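Local coordinates for magnesium and cobalt efflux protein (Bordetella parapertussis, PDB 3JTF), which probably takes part in magnesium and cobalt transport, the piece here being its pair of CBS domains with AMP bound, at residues B[99-104]-B[112-117]. Residues are numbered along the deposited sequence; the frame is centred on the assembly and turned at random.
Sequences NHLAIV and SGLVTM. With AMP (adenosine monophosphate), chain F; SO4 (sulfate ion), chain H.
In the beta hairpin of the second CBS domain, Leu101, Leu114 and Thr116 turn one face of two antiparallel strands toward AMP. Ala102 and Val115 form the central hydrogen-bonded pair, their reciprocal bonds measuring 2.8 Å (Ala102 N to Val115 O) and 2.9 Å (Val115 N to Ala102 O). At one end Val104 lies opposite both Ser112 and Gly113, a classic beta bulge: Val104 O takes a 2.7 Å bond from Ser112 N and a weak one from Gly113 N. At the other end the ladder closes with Met117 N bonded to His100 O. On the nucleotide side, both methyls of Leu114 lie over one face of the adenine, CD2 3.7 Å from AMP C6 and CD1 above C4, and on the same side Leu101 CD1 approaches AMP N7 while also resting against Thr116 CG2. With chi1 at 74°, Thr116 OG1 sits between its own backbone N and carbonyl carbon, where it shares a 2.7 Å hydrogen bond with the ribose O3' of AMP. Thr116 is also the N-cap of helix 117-126, and the carboxylate of Asp119, which also hydrogen-bonds AMP, accepts a bond from Thr116 N. The opposite face is apolar: Val104 CG2 packs 3.7 Å from Val115 CG1, and Phe94 of helix 87-96 touches Ala102. Beyond the ladder, the selenium of Met117, a selenomethionine, lies almost centrally over one face of the His100 imidazole, 3.9 Å from its centroid, in a Met-aromatic contact. A hairpin leading straight into a helix, with a threonine at the junction holding the ribose, is characteristic of nucleotide-binding CBS domains.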
loop_
_atom_site.group_PDB
_atom_site.type_symbol
_atom_site.label_atom_id
_atom_site.label_comp_id
_atom_site.label_asym_id
_atom_site.label_seq_id
_atom_site.Cartn_x
_atom_site.Cartn_y
_atom_site.Cartn_z
ATOM N N ASN B 99 -3.518 -9.876 5.273
ATOM C CA ASN B 99 -4.362 -9.345 4.224
ATOM C C ASN B 99 -5.099 -8.052 4.687
ATOM O O ASN B 99 -5.980 -8.116 5.551
ATOM C CB ASN B 99 -5.405 -10.404 3.814
ATOM C CG ASN B 99 -4.782 -11.730 3.326
ATOM O OD1 ASN B 99 -4.126 -11.745 2.296
ATOM N ND2 ASN B 99 -5.025 -12.858 4.059
ATOM N N HIS B 100 -4.807 -6.909 4.071
ATOM C CA HIS B 100 -5.493 -5.658 4.406
ATOM C C HIS B 100 -6.554 -5.217 3.376
ATOM O O HIS B 100 -7.068 -4.099 3.432
ATOM C CB HIS B 100 -4.499 -4.539 4.718
ATOM C CG HIS B 100 -3.725 -4.763 5.985
ATOM N ND1 HIS B 100 -2.732 -3.910 6.403
ATOM C CD2 HIS B 100 -3.791 -5.748 6.915
ATOM C CE1 HIS B 100 -2.243 -4.337 7.556
ATOM N NE2 HIS B 100 -2.865 -5.454 7.887
ATOM N N LEU B 101 -6.906 -6.133 2.491
ATOM C CA LEU B 101 -7.940 -5.914 1.479
ATOM C C LEU B 101 -8.845 -7.123 1.494
ATOM O O LEU B 101 -8.358 -8.269 1.475
ATOM C CB LEU B 101 -7.311 -5.742 0.092
ATOM C CG LEU B 101 -8.306 -5.344 -1.022
ATOM C CD1 LEU B 101 -7.740 -4.401 -2.098
ATOM C CD2 LEU B 101 -8.851 -6.591 -1.682
ATOM N N ALA B 102 -10.158 -6.885 1.542
ATOM C CA ALA B 102 -11.139 -7.948 1.496
ATOM C C ALA B 102 -12.163 -7.634 0.403
ATOM O O ALA B 102 -12.435 -6.475 0.113
ATOM C CB ALA B 102 -11.869 -8.098 2.880
ATOM N N ILE B 103 -12.705 -8.692 -0.184
ATOM C CA ILE B 103 -13.797 -8.588 -1.092
ATOM C C ILE B 103 -15.075 -8.711 -0.282
ATOM O O ILE B 103 -15.201 -9.585 0.564
ATOM C CB ILE B 103 -13.735 -9.703 -2.166
ATOM C CG1 ILE B 103 -12.444 -9.649 -2.988
ATOM C CG2 ILE B 103 -14.985 -9.642 -3.120
ATOM C CD1 ILE B 103 -12.226 -8.309 -3.647
ATOM N N VAL B 104 -16.035 -7.845 -0.566
ATOM C CA VAL B 104 -17.264 -7.786 0.186
ATOM C C VAL B 104 -18.374 -8.527 -0.565
ATOM O O VAL B 104 -18.557 -8.325 -1.786
ATOM C CB VAL B 104 -17.688 -6.340 0.391
ATOM C CG1 VAL B 104 -19.031 -6.252 1.158
ATOM C CG2 VAL B 104 -16.560 -5.556 1.087
ATOM N N SER B 112 -20.244 -7.628 -3.814
ATOM C CA SER B 112 -20.769 -6.272 -3.620
ATOM C C SER B 112 -19.732 -5.158 -3.767
ATOM O O SER B 112 -20.092 -3.997 -3.992
ATOM C CB SER B 112 -21.300 -6.122 -2.186
ATOM O OG SER B 112 -22.305 -7.056 -1.964
ATOM N N GLY B 113 -18.474 -5.473 -3.505
ATOM C CA GLY B 113 -17.439 -4.437 -3.445
ATOM C C GLY B 113 -16.150 -4.950 -2.849
ATOM O O GLY B 113 -15.925 -6.158 -2.777
ATOM N N LEU B 114 -15.279 -4.013 -2.495
ATOM C CA LEU B 114 -14.052 -4.313 -1.785
ATOM C C LEU B 114 -13.842 -3.266 -0.688
ATOM O O LEU B 114 -14.436 -2.196 -0.694
ATOM C CB LEU B 114 -12.850 -4.448 -2.741
ATOM C CG LEU B 114 -12.235 -3.222 -3.415
ATOM C CD1 LEU B 114 -11.473 -2.341 -2.436
ATOM C CD2 LEU B 114 -11.316 -3.658 -4.577
ATOM N N VAL B 115 -13.027 -3.607 0.280
ATOM C CA VAL B 115 -12.796 -2.758 1.428
ATOM C C VAL B 115 -11.377 -3.013 1.902
ATOM O O VAL B 115 -10.853 -4.138 1.758
ATOM C CB VAL B 115 -13.877 -2.992 2.521
ATOM C CG1 VAL B 115 -13.740 -4.365 3.127
ATOM C CG2 VAL B 115 -13.852 -1.841 3.558
ATOM N N THR B 116 -10.742 -1.956 2.397
ATOM C CA THR B 116 -9.382 -2.014 2.949
ATOM C C THR B 116 -9.315 -1.472 4.371
ATOM O O THR B 116 -10.232 -0.788 4.837
ATOM C CB THR B 116 -8.328 -1.249 2.096
ATOM O OG1 THR B 116 -8.477 0.168 2.256
ATOM C CG2 THR B 116 -8.379 -1.643 0.581
HETATM N N MSE B 117 -8.218 -1.798 5.060
HETATM C CA MSE B 117 -8.018 -1.330 6.442
HETATM C C MSE B 117 -8.035 0.177 6.536
HETATM O O MSE B 117 -8.529 0.723 7.515
HETATM C CB MSE B 117 -6.711 -1.853 7.052
HETATM C CG MSE B 117 -6.711 -1.716 8.631
HETATM SE SE MSE B 117 -5.089 -2.548 9.328
HETATM C CE MSE B 117 -3.892 -1.034 8.919
HETATM P P AMP F . -4.389 1.760 -2.147
HETATM O O1P AMP F . -4.121 0.297 -2.243
HETATM O O2P AMP F . -3.453 2.526 -1.272
HETATM O O3P AMP F . -4.578 2.394 -3.484
HETATM O "O5'" AMP F . -5.822 1.971 -1.483
HETATM C "C5'" AMP F . -6.350 3.303 -1.406
HETATM C "C4'" AMP F . -7.841 3.190 -1.481
HETATM O "O4'" AMP F . -8.344 2.857 -2.793
HETATM C "C3'" AMP F . -8.297 2.030 -0.590
HETATM O "O3'" AMP F . -8.303 2.399 0.794
HETATM C "C2'" AMP F . -9.646 1.803 -1.168
HETATM O "O2'" AMP F . -10.381 3.028 -0.788
HETATM C "C1'" AMP F . -9.310 1.802 -2.667
HETATM N N9 AMP F . -8.742 0.605 -3.386
HETATM C C8 AMP F . -7.656 -0.180 -3.122
HETATM N N7 AMP F . -7.482 -1.127 -4.091
HETATM C C5 AMP F . -8.452 -0.925 -5.013
HETATM C C6 AMP F . -8.845 -1.523 -6.298
HETATM N N6 AMP F . -8.177 -2.574 -6.784
HETATM N N1 AMP F . -9.935 -1.034 -6.929
HETATM C C2 AMP F . -10.615 0.017 -6.467
HETATM N N3 AMP F . -10.293 0.647 -5.324
HETATM C C4 AMP F . -9.251 0.205 -4.560
HETATM S S SO4 H . -4.883 -0.608 3.656
HETATM O O1 SO4 H . -3.430 -0.621 3.731
HETATM O O2 SO4 H . -5.468 -0.189 4.874
HETATM O O3 SO4 H . -5.272 0.273 2.536
HETATM O O4 SO4 H . -5.340 -1.928 3.298
#